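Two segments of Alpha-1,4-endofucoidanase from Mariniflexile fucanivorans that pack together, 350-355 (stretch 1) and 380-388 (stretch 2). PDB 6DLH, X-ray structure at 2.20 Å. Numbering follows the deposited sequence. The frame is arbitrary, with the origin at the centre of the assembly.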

ATOM      1  N   SER A 350      12.285   1.405 -13.069  1.00 30.82           N
ATOM      2  CA  SER A 350      11.792   0.410 -12.127  1.00 28.82           C
ATOM      3  C   SER A 350      10.340   0.058 -12.431  1.00 27.90           C
ATOM      4  O   SER A 350       9.757   0.602 -13.365  1.00 28.21           O
ATOM      5  CB  SER A 350      11.964   0.869 -10.705  1.00 28.53           C
ATOM      6  OG  SER A 350      11.150   1.992 -10.444  1.00 32.05           O
ATOM      7  N   TRP A 351       9.775  -0.861 -11.638  1.00 27.40           N
ATOM      8  CA  TRP A 351       8.415  -1.331 -11.859  1.00 27.11           C
ATOM      9  C   TRP A 351       7.385  -0.318 -11.364  1.00 26.56           C
ATOM     10  O   TRP A 351       6.307  -0.229 -11.931  1.00 28.12           O
ATOM     11  CB  TRP A 351       8.179  -2.727 -11.259  1.00 26.73           C
ATOM     12  CG  TRP A 351       8.516  -3.849 -12.199  1.00 27.44           C
ATOM     13  CD1 TRP A 351       7.697  -4.409 -13.138  1.00 26.62           C
ATOM     14  CD2 TRP A 351       9.783  -4.524 -12.318  1.00 27.15           C
ATOM     15  NE1 TRP A 351       8.366  -5.379 -13.835  1.00 26.39           N
ATOM     16  CE2 TRP A 351       9.645  -5.479 -13.353  1.00 26.46           C
ATOM     17  CE3 TRP A 351      11.022  -4.406 -11.667  1.00 26.99           C
ATOM     18  CZ2 TRP A 351      10.690  -6.321 -13.737  1.00 26.36           C
ATOM     19  CZ3 TRP A 351      12.054  -5.243 -12.044  1.00 28.15           C
ATOM     20  CH2 TRP A 351      11.888  -6.188 -13.066  1.00 28.03           C
ATOM     21  N   ASN A 352       7.704   0.439 -10.308  1.00 26.62           N
ATOM     22  CA  ASN A 352       6.660   1.127  -9.561  1.00 25.65           C
ATOM     23  C   ASN A 352       6.856   2.642  -9.590  1.00 25.23           C
ATOM     24  O   ASN A 352       6.032   3.385  -9.053  1.00 26.07           O
ATOM     25  CB  ASN A 352       6.561   0.611  -8.123  1.00 25.70           C
ATOM     26  CG  ASN A 352       7.762   0.998  -7.284  1.00 25.26           C
ATOM     27  OD1 ASN A 352       8.881   1.047  -7.785  1.00 24.64           O
ATOM     28  ND2 ASN A 352       7.542   1.265  -6.009  1.00 24.41           N
ATOM     29  N   ALA A 353       7.936   3.090 -10.230  1.00 25.84           N
ATOM     30  CA  ALA A 353       8.299   4.498 -10.267  1.00 27.22           C
ATOM     31  C   ALA A 353       9.214   4.731 -11.462  1.00 28.33           C
ATOM     32  O   ALA A 353       9.658   3.773 -12.094  1.00 28.89           O
ATOM     33  CB  ALA A 353       8.975   4.876  -8.972  1.00 26.94           C
ATOM     34  N   GLY A 354       9.483   6.001 -11.772  1.00 27.94           N
ATOM     35  CA  GLY A 354      10.371   6.322 -12.876  1.00 27.23           C
ATOM     36  C   GLY A 354       9.849   7.469 -13.736  1.00 26.51           C
ATOM     37  O   GLY A 354       8.693   7.476 -14.150  1.00 26.24           O
ATOM     38  N   ASN A 355      10.756   8.394 -14.042  1.00 28.06           N
ATOM     39  CA  ASN A 355      10.480   9.683 -14.649  1.00 30.59           C
ATOM     40  C   ASN A 355      10.236   9.545 -16.152  1.00 29.18           C
ATOM     41  O   ASN A 355       9.621  10.420 -16.751  1.00 29.12           O
ATOM     42  CB  ASN A 355      11.712  10.577 -14.483  1.00 38.39           C
ATOM     43  CG  ASN A 355      11.399  12.046 -14.323  1.00 44.83           C
ATOM     44  OD1 ASN A 355      10.514  12.420 -13.549  1.00 52.24           O
ATOM     45  ND2 ASN A 355      12.151  12.885 -15.018  1.00 46.73           N
ATOM     46  N   TRP A 380       1.043  -4.078 -16.089  1.00 21.96           N
ATOM     47  CA  TRP A 380       2.046  -3.055 -16.321  1.00 21.42           C
ATOM     48  C   TRP A 380       2.596  -2.596 -14.980  1.00 21.67           C
ATOM     49  O   TRP A 380       1.834  -2.315 -14.056  1.00 21.81           O
ATOM     50  CB  TRP A 380       1.486  -1.879 -17.132  1.00 20.66           C
ATOM     51  CG  TRP A 380       1.556  -2.133 -18.605  1.00 20.31           C
ATOM     52  CD1 TRP A 380       0.529  -2.485 -19.435  1.00 20.29           C
ATOM     53  CD2 TRP A 380       2.745  -2.113 -19.412  1.00 19.07           C
ATOM     54  NE1 TRP A 380       0.991  -2.645 -20.714  1.00 20.57           N
ATOM     55  CE2 TRP A 380       2.349  -2.433 -20.727  1.00 19.77           C
ATOM     56  CE3 TRP A 380       4.091  -1.831 -19.155  1.00 19.18           C
ATOM     57  CZ2 TRP A 380       3.259  -2.466 -21.781  1.00 19.47           C
ATOM     58  CZ3 TRP A 380       4.992  -1.867 -20.194  1.00 19.20           C
ATOM     59  CH2 TRP A 380       4.575  -2.190 -21.486  1.00 19.89           C
ATOM     60  N   GLY A 381       3.927  -2.543 -14.894  1.00 22.37           N
ATOM     61  CA  GLY A 381       4.577  -1.803 -13.831  1.00 20.58           C
ATOM     62  C   GLY A 381       4.422  -0.314 -14.106  1.00 21.32           C
ATOM     63  O   GLY A 381       5.260   0.270 -14.793  1.00 23.44           O
ATOM     64  N   THR A 382       3.340   0.269 -13.571  1.00 20.99           N
ATOM     65  CA  THR A 382       2.956   1.655 -13.785  1.00 21.72           C
ATOM     66  C   THR A 382       3.613   2.530 -12.727  1.00 22.22           C
ATOM     67  O   THR A 382       3.422   2.299 -11.538  1.00 23.52           O
ATOM     68  CB  THR A 382       1.427   1.811 -13.714  1.00 22.18           C
ATOM     69  OG1 THR A 382       0.965   1.262 -12.473  1.00 22.37           O
ATOM     70  CG2 THR A 382       0.708   1.145 -14.868  1.00 20.67           C
ATOM     71  N   PRO A 383       4.385   3.575 -13.111  1.00 22.66           N
ATOM     72  CA  PRO A 383       5.111   4.396 -12.137  1.00 22.93           C
ATOM     73  C   PRO A 383       4.282   5.482 -11.442  1.00 24.41           C
ATOM     74  O   PRO A 383       3.552   6.244 -12.082  1.00 22.98           O
ATOM     75  CB  PRO A 383       6.180   5.075 -13.008  1.00 22.94           C
ATOM     76  CG  PRO A 383       5.521   5.219 -14.370  1.00 22.10           C
ATOM     77  CD  PRO A 383       4.619   4.004 -14.499  1.00 21.66           C
ATOM     78  N   LEU A 384       4.428   5.558 -10.114  1.00 25.08           N
ATOM     79  CA  LEU A 384       3.890   6.658  -9.337  1.00 25.71           C
ATOM     80  C   LEU A 384       4.967   7.733  -9.226  1.00 26.61           C
ATOM     81  O   LEU A 384       6.142   7.457  -9.465  1.00 27.53           O
ATOM     82  CB  LEU A 384       3.484   6.130  -7.958  1.00 26.31           C
ATOM     83  CG  LEU A 384       2.523   4.946  -7.967  1.00 27.46           C
ATOM     84  CD1 LEU A 384       2.295   4.430  -6.552  1.00 26.01           C
ATOM     85  CD2 LEU A 384       1.200   5.309  -8.641  1.00 26.35           C
ATOM     86  N   VAL A 385       4.566   8.950  -8.845  1.00 26.37           N
ATOM     87  CA  VAL A 385       5.475  10.090  -8.837  1.00 27.81           C
ATOM     88  C   VAL A 385       6.562   9.939  -7.762  1.00 29.10           C
ATOM     89  O   VAL A 385       7.732  10.180  -8.043  1.00 29.20           O
ATOM     90  CB  VAL A 385       4.701  11.418  -8.718  1.00 28.24           C
ATOM     91  CG1 VAL A 385       5.591  12.588  -8.300  1.00 25.85           C
ATOM     92  CG2 VAL A 385       3.952  11.736 -10.006  1.00 27.49           C
ATOM     93  N   ARG A 386       6.178   9.570  -6.531  1.00 30.01           N
ATOM     94  CA  ARG A 386       7.131   9.422  -5.441  1.00 31.95           C
ATOM     95  C   ARG A 386       6.610   8.375  -4.460  1.00 31.81           C
ATOM     96  O   ARG A 386       5.601   8.576  -3.782  1.00 31.36           O
ATOM     97  CB  ARG A 386       7.384  10.778  -4.770  1.00 36.25           C
ATOM     98  CG  ARG A 386       8.647  10.840  -3.920  1.00 39.76           C
ATOM     99  CD  ARG A 386       8.783  12.119  -3.109  1.00 41.64           C
ATOM    100  NE  ARG A 386       8.798  13.321  -3.926  1.00 45.81           N
ATOM    101  CZ  ARG A 386       7.875  14.273  -3.898  1.00 46.00           C
ATOM    102  NH1 ARG A 386       6.989  14.327  -2.917  1.00 44.43           N
ATOM    103  NH2 ARG A 386       7.832  15.168  -4.867  1.00 47.85           N
ATOM    104  N   THR A 387       7.319   7.249  -4.377  1.00 30.80           N
ATOM    105  CA  THR A 387       6.774   6.082  -3.705  1.00 31.08           C
ATOM    106  C   THR A 387       7.237   5.986  -2.250  1.00 31.37           C
ATOM    107  O   THR A 387       6.608   5.290  -1.459  1.00 32.12           O
ATOM    108  CB  THR A 387       7.108   4.805  -4.486  1.00 30.36           C
ATOM    109  OG1 THR A 387       8.527   4.785  -4.650  1.00 29.15           O
ATOM    110  CG2 THR A 387       6.406   4.739  -5.825  1.00 27.62           C
ATOM    111  N   ASN A 388       8.341   6.665  -1.909  1.00 33.89           N
ATOM    112  CA  ASN A 388       8.932   6.597  -0.576  1.00 34.76           C
ATOM    113  C   ASN A 388       8.030   7.298   0.442  1.00 34.84           C
ATOM    114  O   ASN A 388       7.902   8.517   0.408  1.00 34.22           O
ATOM    115  CB  ASN A 388      10.330   7.221  -0.577  1.00 36.04           C
ATOM    116  CG  ASN A 388      11.042   7.193   0.763  1.00 37.01           C
ATOM    117  OD1 ASN A 388      10.467   6.821   1.786  1.00 36.45           O
ATOM    118  ND2 ASN A 388      12.304   7.587   0.760  1.00 34.33           N
TER
HETATM  119  O   HOH W   1       7.534   1.767 -14.270  1.00 27.44           O
HETATM  120  O   HOH W   2       8.573   8.399 -10.438  1.00 25.08           O

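Asn-352, Trp-351 and Pro-383 lose the most surface in this contact, 65, 49 and 48 Å² of the 348 Å² buried in total, and the account can be built round them.

Asn-352 supplies the one direct hydrogen bond between the stretches. Leu-384 N donates to Asn-352 O at 2.9 Å, with an angle of 169° at the hydrogen, so the bond is both short and nearly straight. The same carbonyl oxygen receives a CA-H...O contact, Pro-383 CA to Asn-352 O at 3.4 Å with 148° at the hydrogen, and therefore meets two successive residues of stretch 2. The CA-to-CB bond of Asn-352 points away from stretch 2, yet chi1 of 69° (p) brings the end of the side chain back: Asn-352 ND2 lies 3.7 Å from Thr-387 CG2. That is a van der Waals approach; the amide nitrogen finds its hydrogen bond elsewhere in the structure. The CA-to-CB bond of Thr-387 points toward stretch 1, and Thr-387 CG2 also comes within 4.1 Å of Ala-353 CB, the small side chain of alanine meeting it without a polar demand.

Pro-383 packs against backbone. Its CB lies 3.4 Å from Ala-353 C and 3.6 Å from Gly-354 N, and the CA atoms of Ala-353 and Pro-383 are 3.7 Å apart. Having no N-H, the proline leaves no amide donor unsatisfied in this buried position. Gly-354 suits its place for a local reason: at phi/psi of 137/134°, a CB would be jammed against the carbonyl oxygen of Ala-353.

The CA-to-CB bond of Trp-351 points sideways to stretch 2, with chi1 of -88° (m), and the edge of its ring, near the ring plane, faces Gly-381 CA. The glycine matters here, since an ideal CB on Gly-381 would point toward stretch 1 and sit 2.7 Å from Trp-351 O, a clash. Trp-351 O gains no hydrogen bond from the neighbouring amide: Thr-382 N is 3.4 Å away, but the angle is poor.

Water extends the polar contact at two points. Water 1 lies 2.7 Å from Ser-350 O and 2.8 Å from Gly-381 O, within hydrogen-bonding geometry of both carbonyls, although other acceptors also compete for its protons. Water 2 accepts from Gly-354 N at 2.9 Å and donates to Leu-384 O at 2.8 Å, joining a pair whose direct separation, 4.3 Å from Gly-354 N to Leu-384 O, is too long for a hydrogen bond. Within stretch 1, Ser-350 OG donates to Ala-353 O at 2.8 Å, tying the two ends of the turn that presents Asn-352.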